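Local atomic coordinates of putative methyltransferase (Emericella variicolor, PDB entry 7DMB), a protein that probably transfers methyl groups from S-adenosylmethionine as a trans-acting partner of a polyketide synthase in calbistrin biosynthesis. Residues S27-V32 and E359-V364; L34-D39 and K305-N310; Q47-T52 and R187-L192. One frame throughout, in Å; residues are numbered along the deposited sequence.

Contact 1 (S27-V32 and E359-V364); sequences SNWQTV and EGLHAV
Trp29 lays one face of its indole on Leu361, the two side chains crossing at roughly a right angle. CD1 of Leu361 stands 3.5 Å from the centroid of the six-membered ring of Trp29 and 6° off the ring normal, the geometry of a CH-pi contact, while CB of Leu361 covers the same indole nearer the pyrrole end, 3.6 Å from NE1 of Trp29. The opposite face has CB of Asn28 above its rim. A chi1 of -53° sets CG of Trp29 beside its backbone N, and the Trp29 and Val364 side chains lie side by side, pointing the same way, with CB of Trp29 against CG2 of Val364. Main chain holds the pair in place: N of Val364 donates to O of Trp29 at 3.0 Å. Further along, the His362 ring meets CA of Val32 at its edge, and its NE2 is hydrogen-bonded to the backbone N of Asp33. Beyond it, CG2 of Val32 packs on CB of Ala363 at 3.6 Å. A water lies between the two backbones, 2.9 Å from O of Asn28 and 3.0 Å from O of His362. Helix 346-355 touches both members of the central pair, through Asp350 at Trp29 and Leu353 at Leu361. His362 and Ala363 both face Leu379 of strand 375-382, a classic beta bulge in the outermost strand 358-366 of the seven-stranded sheet of a class I, Rossmann-like methyltransferase fold.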
loop_
_atom_site.group_PDB
_atom_site.type_symbol
_atom_site.label_atom_id
_atom_site.label_comp_id
_atom_site.label_asym_id
_atom_site.label_seq_id
_atom_site.Cartn_x
_atom_site.Cartn_y
_atom_site.Cartn_z
ATOM N N SER A 27 -2.446 -22.013 3.294
ATOM C CA SER A 27 -1.535 -23.108 3.631
ATOM C C SER A 27 -0.708 -23.605 2.442
ATOM O O SER A 27 0.314 -24.272 2.649
ATOM C CB SER A 27 -2.318 -24.272 4.270
ATOM O OG SER A 27 -3.452 -24.659 3.495
ATOM N N ASN A 28 -1.081 -23.283 1.211
ATOM C CA ASN A 28 -0.218 -23.707 0.113
ATOM C C ASN A 28 0.906 -22.723 -0.185
ATOM O O ASN A 28 1.736 -23.006 -1.057
ATOM C CB ASN A 28 -1.038 -23.943 -1.156
ATOM C CG ASN A 28 -1.969 -25.137 -1.028
ATOM O OD1 ASN A 28 -3.177 -25.000 -1.186
ATOM N ND2 ASN A 28 -1.416 -26.303 -0.708
ATOM N N TRP A 29 0.981 -21.597 0.521
ATOM C CA TRP A 29 1.932 -20.540 0.196
ATOM C C TRP A 29 2.834 -20.230 1.374
ATOM O O TRP A 29 3.155 -19.069 1.659
ATOM C CB TRP A 29 1.189 -19.294 -0.270
ATOM C CG TRP A 29 0.238 -19.588 -1.389
ATOM C CD1 TRP A 29 0.509 -20.289 -2.528
ATOM C CD2 TRP A 29 -1.144 -19.195 -1.475
ATOM N NE1 TRP A 29 -0.612 -20.343 -3.332
ATOM C CE2 TRP A 29 -1.640 -19.677 -2.709
ATOM C CE3 TRP A 29 -2.001 -18.477 -0.635
ATOM C CZ2 TRP A 29 -2.964 -19.469 -3.123
ATOM C CZ3 TRP A 29 -3.323 -18.263 -1.050
ATOM C CH2 TRP A 29 -3.785 -18.769 -2.286
ATOM N N GLN A 30 3.273 -21.275 2.066
ATOM C CA GLN A 30 3.996 -21.103 3.315
ATOM C C GLN A 30 5.509 -21.271 3.175
ATOM O O GLN A 30 6.208 -21.236 4.188
ATOM C CB GLN A 30 3.451 -22.076 4.361
ATOM C CG GLN A 30 2.040 -21.749 4.819
ATOM C CD GLN A 30 1.937 -20.351 5.399
ATOM O OE1 GLN A 30 1.348 -19.454 4.792
ATOM N NE2 GLN A 30 2.538 -20.151 6.569
ATOM N N THR A 31 6.035 -21.458 1.960
ATOM C CA THR A 31 7.476 -21.618 1.778
ATOM C C THR A 31 7.964 -20.860 0.547
ATOM O O THR A 31 7.221 -20.655 -0.418
ATOM C CB THR A 31 7.902 -23.091 1.628
ATOM O OG1 THR A 31 7.579 -23.545 0.306
ATOM C CG2 THR A 31 7.236 -23.987 2.669
ATOM N N VAL A 32 9.239 -20.473 0.580
ATOM C CA VAL A 32 9.899 -19.785 -0.527
ATOM C C VAL A 32 11.001 -20.690 -1.058
ATOM O O VAL A 32 11.867 -21.127 -0.291
ATOM C CB VAL A 32 10.489 -18.437 -0.082
ATOM C CG1 VAL A 32 11.419 -17.875 -1.160
ATOM C CG2 VAL A 32 9.396 -17.443 0.281
ATOM N N GLU A 359 2.956 -18.643 -11.812
ATOM C CA GLU A 359 2.529 -19.885 -11.165
ATOM C C GLU A 359 1.565 -19.609 -10.014
ATOM O O GLU A 359 1.693 -20.201 -8.939
ATOM C CB GLU A 359 3.730 -20.676 -10.631
ATOM C CG GLU A 359 4.837 -20.956 -11.640
ATOM C CD GLU A 359 6.022 -21.718 -11.027
ATOM O OE1 GLU A 359 6.834 -22.285 -11.802
ATOM O OE2 GLU A 359 6.146 -21.747 -9.772
ATOM N N GLY A 360 0.610 -18.706 -10.213
ATOM C CA GLY A 360 -0.135 -18.282 -9.052
ATOM C C GLY A 360 0.795 -17.689 -8.007
ATOM O O GLY A 360 1.940 -17.281 -8.278
ATOM N N LEU A 361 0.284 -17.653 -6.781
ATOM C CA LEU A 361 1.106 -17.239 -5.657
ATOM C C LEU A 361 2.175 -18.288 -5.363
ATOM O O LEU A 361 1.993 -19.483 -5.597
ATOM C CB LEU A 361 0.235 -17.006 -4.411
ATOM C CG LEU A 361 -0.621 -15.739 -4.334
ATOM C CD1 LEU A 361 -1.568 -15.813 -3.141
ATOM C CD2 LEU A 361 0.257 -14.486 -4.244
ATOM N N HIS A 362 3.313 -17.821 -4.852
ATOM C CA HIS A 362 4.382 -18.692 -4.381
ATOM C C HIS A 362 4.397 -18.742 -2.860
ATOM O O HIS A 362 4.305 -19.817 -2.266
ATOM C CB HIS A 362 5.727 -18.195 -4.943
ATOM C CG HIS A 362 6.890 -19.082 -4.646
ATOM N ND1 HIS A 362 7.213 -20.172 -5.428
ATOM C CD2 HIS A 362 7.838 -19.015 -3.684
ATOM C CE1 HIS A 362 8.304 -20.747 -4.948
ATOM N NE2 HIS A 362 8.698 -20.068 -3.885
ATOM N N ALA A 363 4.491 -17.582 -2.214
ATOM C CA ALA A 363 4.458 -17.468 -0.764
ATOM C C ALA A 363 3.682 -16.211 -0.389
ATOM O O ALA A 363 3.624 -15.249 -1.161
ATOM C CB ALA A 363 5.871 -17.414 -0.169
ATOM N N VAL A 364 3.044 -16.236 0.782
ATOM C CA VAL A 364 2.323 -15.069 1.294
ATOM C C VAL A 364 2.562 -14.965 2.792
ATOM O O VAL A 364 2.444 -15.957 3.519
ATOM C CB VAL A 364 0.807 -15.098 1.017
ATOM C CG1 VAL A 364 0.212 -13.744 1.353
ATOM C CG2 VAL A 364 0.523 -15.410 -0.405
HETATM O O HOH W 1 4.574 -22.488 -0.827
#

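Contact 2 (L34-D39 and K305-N310); sequences LQWTPD and KGFLFN
Trp36 and Lys305 join the loop between strands 31-32 and 43-44 to the start of strand 306-313, which in the mixed seven-stranded sheet of the Rossmann-like methyltransferase fold runs parallel to 276-282 and antiparallel to 375-382. The polar link is a hydrogen bond from NE1 of Trp36 to O of Lys305, 2.9 Å long and nearly straight at 169°. The acceptor lies in the indole plane, but the donor sits 44° out of the carbonyl plane and therefore does not use a lone pair. In the apolar packing, the Lys305 side chain runs antiparallel to that of Trp36, with CB 4.0 Å from CD1 of Trp36; helix 187-196 also reaches the indole, through Met193 and Thr196. Bends at chi2 and chi3 of Lys305 separately bring its CE within 3.4 Å of O of Gln35. The aromatic pair, Trp36 and Phe307, meets obliquely, the five-membered ring of Trp36 inclined at 67° to the Phe307 ring with centroids 5.8 Å apart; CZ2 of Trp36 comes at the Phe307 edge. Over a face of Phe307 lies Leu34, which crosses it at about a right angle in a CH-pi contact, its CD2 4.2 Å from the ring centroid. In the plane of that same ring, O of Leu34 approaches CE2 of Phe307 to 3.6 Å.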
loop_
_atom_site.group_PDB
_atom_site.type_symbol
_atom_site.label_atom_id
_atom_site.label_comp_id
_atom_site.label_asym_id
_atom_site.label_seq_id
_atom_site.Cartn_x
_atom_site.Cartn_y
_atom_site.Cartn_z
ATOM N N LEU A 34 13.516 -20.202 -4.176
ATOM C CA LEU A 34 13.903 -19.307 -5.264
ATOM C C LEU A 34 14.371 -20.061 -6.506
ATOM O O LEU A 34 14.138 -19.597 -7.628
ATOM C CB LEU A 34 14.986 -18.346 -4.783
ATOM C CG LEU A 34 14.556 -17.434 -3.633
ATOM C CD1 LEU A 34 15.736 -16.644 -3.132
ATOM C CD2 LEU A 34 13.438 -16.492 -4.093
ATOM N N GLN A 35 15.028 -21.211 -6.332
ATOM C CA GLN A 35 15.465 -22.056 -7.453
ATOM C C GLN A 35 16.350 -21.292 -8.448
ATOM O O GLN A 35 16.223 -21.445 -9.664
ATOM C CB GLN A 35 14.257 -22.687 -8.157
ATOM C CG GLN A 35 13.526 -23.744 -7.316
ATOM C CD GLN A 35 12.193 -24.152 -7.915
ATOM O OE1 GLN A 35 11.964 -23.999 -9.113
ATOM N NE2 GLN A 35 11.299 -24.675 -7.075
ATOM N N TRP A 36 17.248 -20.454 -7.931
ATOM C CA TRP A 36 18.199 -19.716 -8.764
ATOM C C TRP A 36 19.577 -20.365 -8.821
ATOM O O TRP A 36 20.385 -20.014 -9.686
ATOM C CB TRP A 36 18.356 -18.281 -8.242
ATOM C CG TRP A 36 17.174 -17.367 -8.512
ATOM C CD1 TRP A 36 16.132 -17.591 -9.373
ATOM C CD2 TRP A 36 16.928 -16.089 -7.913
ATOM N NE1 TRP A 36 15.259 -16.532 -9.347
ATOM C CE2 TRP A 36 15.721 -15.599 -8.457
ATOM C CE3 TRP A 36 17.614 -15.311 -6.972
ATOM C CZ2 TRP A 36 15.183 -14.366 -8.088
ATOM C CZ3 TRP A 36 17.085 -14.088 -6.610
ATOM C CH2 TRP A 36 15.880 -13.624 -7.172
ATOM N N THR A 37 19.866 -21.269 -7.901
ATOM C CA THR A 37 21.107 -22.019 -7.831
ATOM C C THR A 37 20.731 -23.447 -7.482
ATOM O O THR A 37 19.618 -23.697 -7.004
ATOM C CB THR A 37 22.054 -21.448 -6.767
ATOM O OG1 THR A 37 21.351 -21.353 -5.523
ATOM C CG2 THR A 37 22.562 -20.073 -7.171
ATOM N N PRO A 38 21.625 -24.411 -7.710
ATOM C CA PRO A 38 21.348 -25.766 -7.215
ATOM C C PRO A 38 21.228 -25.820 -5.699
ATOM O O PRO A 38 20.664 -26.786 -5.170
ATOM C CB PRO A 38 22.541 -26.588 -7.725
ATOM C CG PRO A 38 23.608 -25.591 -8.030
ATOM C CD PRO A 38 22.899 -24.336 -8.447
ATOM N N ASP A 39 21.711 -24.785 -4.994
ATOM C CA ASP A 39 21.659 -24.668 -3.537
ATOM C C ASP A 39 20.246 -24.719 -2.962
ATOM O O ASP A 39 20.105 -24.822 -1.736
ATOM C CB ASP A 39 22.276 -23.342 -3.055
ATOM C CG ASP A 39 23.599 -22.986 -3.732
ATOM O OD1 ASP A 39 24.333 -23.902 -4.171
ATOM O OD2 ASP A 39 23.904 -21.773 -3.816
ATOM N N LYS A 305 13.133 -17.151 -14.739
ATOM C CA LYS A 305 13.072 -17.575 -13.343
ATOM C C LYS A 305 12.787 -16.419 -12.383
ATOM O O LYS A 305 12.946 -16.581 -11.173
ATOM C CB LYS A 305 14.375 -18.280 -12.950
ATOM C CG LYS A 305 14.592 -19.622 -13.680
ATOM C CD LYS A 305 16.077 -19.933 -13.916
ATOM C CE LYS A 305 16.562 -21.086 -13.040
ATOM N NZ LYS A 305 18.042 -21.034 -12.779
ATOM N N GLY A 306 12.351 -15.260 -12.893
ATOM C CA GLY A 306 12.177 -14.090 -12.053
ATOM C C GLY A 306 10.922 -14.137 -11.172
ATOM O O GLY A 306 10.069 -15.016 -11.288
ATOM N N PHE A 307 10.829 -13.150 -10.272
ATOM C CA PHE A 307 9.798 -13.086 -9.244
ATOM C C PHE A 307 9.184 -11.699 -9.190
ATOM O O PHE A 307 9.881 -10.685 -9.335
ATOM C CB PHE A 307 10.354 -13.411 -7.836
ATOM C CG PHE A 307 10.489 -14.884 -7.545
ATOM C CD1 PHE A 307 9.444 -15.599 -6.973
ATOM C CD2 PHE A 307 11.673 -15.554 -7.831
ATOM C CE1 PHE A 307 9.578 -16.943 -6.693
ATOM C CE2 PHE A 307 11.803 -16.901 -7.564
ATOM C CZ PHE A 307 10.771 -17.594 -6.990
ATOM N N LEU A 308 7.874 -11.667 -8.963
ATOM C CA LEU A 308 7.181 -10.464 -8.524
ATOM C C LEU A 308 7.001 -10.536 -7.012
ATOM O O LEU A 308 6.458 -11.519 -6.495
ATOM C CB LEU A 308 5.822 -10.332 -9.215
ATOM C CG LEU A 308 4.863 -9.336 -8.550
ATOM C CD1 LEU A 308 5.413 -7.907 -8.601
ATOM C CD2 LEU A 308 3.507 -9.435 -9.205
ATOM N N PHE A 309 7.475 -9.518 -6.302
ATOM C CA PHE A 309 7.129 -9.349 -4.900
ATOM C C PHE A 309 6.148 -8.193 -4.813
ATOM O O PHE A 309 6.491 -7.050 -5.146
ATOM C CB PHE A 309 8.349 -9.110 -4.011
ATOM C CG PHE A 309 7.985 -8.695 -2.619
ATOM C CD1 PHE A 309 7.408 -9.595 -1.744
ATOM C CD2 PHE A 309 8.157 -7.390 -2.205
ATOM C CE1 PHE A 309 7.034 -9.205 -0.471
ATOM C CE2 PHE A 309 7.802 -7.008 -0.938
ATOM C CZ PHE A 309 7.226 -7.915 -0.074
ATOM N N ASN A 310 4.930 -8.500 -4.382
ATOM C CA ASN A 310 3.792 -7.588 -4.473
ATOM C C ASN A 310 3.201 -7.392 -3.077
ATOM O O ASN A 310 2.639 -8.324 -2.491
ATOM C CB ASN A 310 2.759 -8.141 -5.458
ATOM C CG ASN A 310 1.632 -7.162 -5.766
ATOM O OD1 ASN A 310 1.803 -5.943 -5.733
ATOM N ND2 ASN A 310 0.469 -7.707 -6.083
#

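Contact 3 (Q47-T52 and R187-L192); sequences QLLHPT and RPLINL
Leu48 lies over the first turn of helix 187-196, touching it with three parts of its side chain. Its CB meets CB of Leu189 at 4.0 Å, CD2 rests 3.7 Å from the carbonyl O of Pro188, and CD1 reaches CD2 of Leu192 one turn further on, also at 4.0 Å. Chi1 of -57° with chi2 of 171° places CD1 toward Leu192 and CD2 by the carbonyl of Pro188. Leu49 contributes a second apolar patch, its CD2 packed 3.6 Å from CD2 of Leu189 as the two side chains cross at a slant. Pro188 presents its ring to the backbone of the 47-52 segment, with CB 3.3 Å from O of Gln47. The polar link here is slight: N of Leu189 makes a weak, bent hydrogen bond to O of Leu48, 3.3 Å and 134°, so apolar packing accounts for most of the join. Phe309 of strand 306-313 touches both Leu49 and Leu189; Ile190, whose CB points away from 47-52, packs on Val216 and Leu220 of helix 211-220. Strand 50-51 pairs antiparallel with strand 184-185, just before the helix, so the N-terminal chain runs past the helix start and then along the strand that leads into it.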
loop_
_atom_site.group_PDB
_atom_site.type_symbol
_atom_site.label_atom_id
_atom_site.label_comp_id
_atom_site.label_asym_id
_atom_site.label_seq_id
_atom_site.Cartn_x
_atom_site.Cartn_y
_atom_site.Cartn_z
ATOM N N GLN A 47 9.905 -17.045 8.140
ATOM C CA GLN A 47 11.230 -16.498 8.381
ATOM C C GLN A 47 11.578 -15.353 7.437
ATOM O O GLN A 47 12.588 -14.677 7.660
ATOM C CB GLN A 47 12.295 -17.598 8.258
ATOM C CG GLN A 47 12.734 -18.176 9.594
ATOM C CD GLN A 47 11.685 -19.091 10.181
ATOM O OE1 GLN A 47 11.180 -18.860 11.288
ATOM N NE2 GLN A 47 11.333 -20.137 9.432
ATOM N N LEU A 48 10.773 -15.116 6.405
ATOM C CA LEU A 48 11.140 -14.195 5.336
ATOM C C LEU A 48 10.198 -13.010 5.187
ATOM O O LEU A 48 10.661 -11.908 4.880
ATOM C CB LEU A 48 11.214 -14.962 4.010
ATOM C CG LEU A 48 12.196 -16.134 4.038
ATOM C CD1 LEU A 48 12.047 -16.975 2.784
ATOM C CD2 LEU A 48 13.630 -15.613 4.189
ATOM N N LEU A 49 8.889 -13.219 5.355
ATOM C CA LEU A 49 7.873 -12.167 5.311
ATOM C C LEU A 49 6.980 -12.373 6.531
ATOM O O LEU A 49 6.257 -13.370 6.601
ATOM C CB LEU A 49 7.045 -12.224 4.013
ATOM C CG LEU A 49 7.720 -12.219 2.627
ATOM C CD1 LEU A 49 6.739 -12.622 1.503
ATOM C CD2 LEU A 49 8.352 -10.858 2.319
ATOM N N HIS A 50 7.047 -11.474 7.508
ATOM C CA HIS A 50 6.244 -11.634 8.714
ATOM C C HIS A 50 5.932 -10.262 9.292
ATOM O O HIS A 50 6.522 -9.253 8.881
ATOM C CB HIS A 50 6.959 -12.513 9.750
ATOM C CG HIS A 50 8.256 -11.948 10.227
ATOM N ND1 HIS A 50 8.331 -10.974 11.200
ATOM C CD2 HIS A 50 9.535 -12.224 9.867
ATOM C CE1 HIS A 50 9.600 -10.669 11.415
ATOM N NE2 HIS A 50 10.350 -11.414 10.619
ATOM N N PRO A 51 4.997 -10.185 10.242
ATOM C CA PRO A 51 4.757 -8.905 10.923
ATOM C C PRO A 51 5.967 -8.489 11.746
ATOM O O PRO A 51 6.714 -9.323 12.265
ATOM C CB PRO A 51 3.545 -9.195 11.821
ATOM C CG PRO A 51 2.878 -10.408 11.217
ATOM C CD PRO A 51 4.025 -11.217 10.658
ATOM N N THR A 52 6.167 -7.174 11.852
ATOM C CA THR A 52 7.226 -6.670 12.711
ATOM C C THR A 52 6.812 -6.608 14.178
ATOM O O THR A 52 7.685 -6.630 15.053
ATOM C CB THR A 52 7.694 -5.288 12.236
ATOM O OG1 THR A 52 6.675 -4.311 12.456
ATOM C CG2 THR A 52 8.030 -5.319 10.757
ATOM N N ARG A 187 12.824 -7.696 4.885
ATOM C CA ARG A 187 14.268 -7.674 4.638
ATOM C C ARG A 187 14.909 -9.066 4.587
ATOM O O ARG A 187 15.869 -9.262 3.826
ATOM C CB ARG A 187 14.967 -6.808 5.698
ATOM C CG ARG A 187 14.525 -5.348 5.672
ATOM C CD ARG A 187 15.099 -4.542 6.829
ATOM N NE ARG A 187 14.491 -4.916 8.101
ATOM C CZ ARG A 187 14.942 -4.523 9.285
ATOM N NH1 ARG A 187 16.011 -3.737 9.353
ATOM N NH2 ARG A 187 14.332 -4.924 10.398
ATOM N N PRO A 188 14.459 -10.046 5.389
ATOM C CA PRO A 188 15.013 -11.401 5.211
ATOM C C PRO A 188 14.739 -11.982 3.835
ATOM O O PRO A 188 15.614 -12.666 3.290
ATOM C CB PRO A 188 14.336 -12.216 6.322
ATOM C CG PRO A 188 13.976 -11.204 7.358
ATOM C CD PRO A 188 13.639 -9.954 6.611
ATOM N N LEU A 189 13.559 -11.737 3.248
ATOM C CA LEU A 189 13.320 -12.205 1.883
ATOM C C LEU A 189 14.263 -11.526 0.899
ATOM O O LEU A 189 14.858 -12.181 0.032
ATOM C CB LEU A 189 11.878 -11.949 1.454
ATOM C CG LEU A 189 11.662 -12.316 -0.022
ATOM C CD1 LEU A 189 11.896 -13.805 -0.209
ATOM C CD2 LEU A 189 10.277 -11.922 -0.560
ATOM N N ILE A 190 14.368 -10.198 0.988
ATOM C CA ILE A 190 15.246 -9.472 0.082
ATOM C C ILE A 190 16.683 -9.928 0.276
ATOM O O ILE A 190 17.405 -10.192 -0.693
ATOM C CB ILE A 190 15.082 -7.956 0.292
ATOM C CG1 ILE A 190 13.643 -7.524 -0.018
ATOM C CG2 ILE A 190 16.085 -7.175 -0.557
ATOM C CD1 ILE A 190 13.233 -7.716 -1.453
ATOM N N ASN A 191 17.108 -10.072 1.532
ATOM C CA ASN A 191 18.471 -10.521 1.792
ATOM C C ASN A 191 18.729 -11.900 1.175
ATOM O O ASN A 191 19.790 -12.135 0.591
ATOM C CB ASN A 191 18.727 -10.514 3.298
ATOM C CG ASN A 191 20.134 -10.939 3.655
ATOM O OD1 ASN A 191 20.341 -12.022 4.188
ATOM N ND2 ASN A 191 21.109 -10.082 3.364
ATOM N N LEU A 192 17.758 -12.813 1.264
ATOM C CA LEU A 192 17.939 -14.149 0.697
ATOM C C LEU A 192 18.137 -14.083 -0.817
ATOM O O LEU A 192 19.061 -14.704 -1.357
ATOM C CB LEU A 192 16.747 -15.042 1.055
ATOM C CG LEU A 192 16.712 -16.415 0.363
ATOM C CD1 LEU A 192 18.016 -17.145 0.611
ATOM C CD2 LEU A 192 15.506 -17.277 0.826
#

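Overall arrangement
The three contacts follow the N-terminal chain as it passes over the methyltransferase core, with centres 13 to 15 Å apart. Their first segments come in the order 27-32, 34-39, 47-52, and their partners in the reverse order, so contact 3 is nested inside contact 2 and contact 2 inside contact 1. Contacts 1 and 2 reach the same seven-stranded sheet, through strands 358-366 and 306-313, which flank strand 375-382; contact 3 adds helix 187-196. They also touch directly: Phe307 meets His362, Val32 packs on Leu48, and Phe309 on Leu49. The N-terminal segment is thus joined to the core by three adjoining contacts, mainly apolar with a few hydrogen bonds, away from the annotated S-adenosyl-L-homocysteine-binding residues.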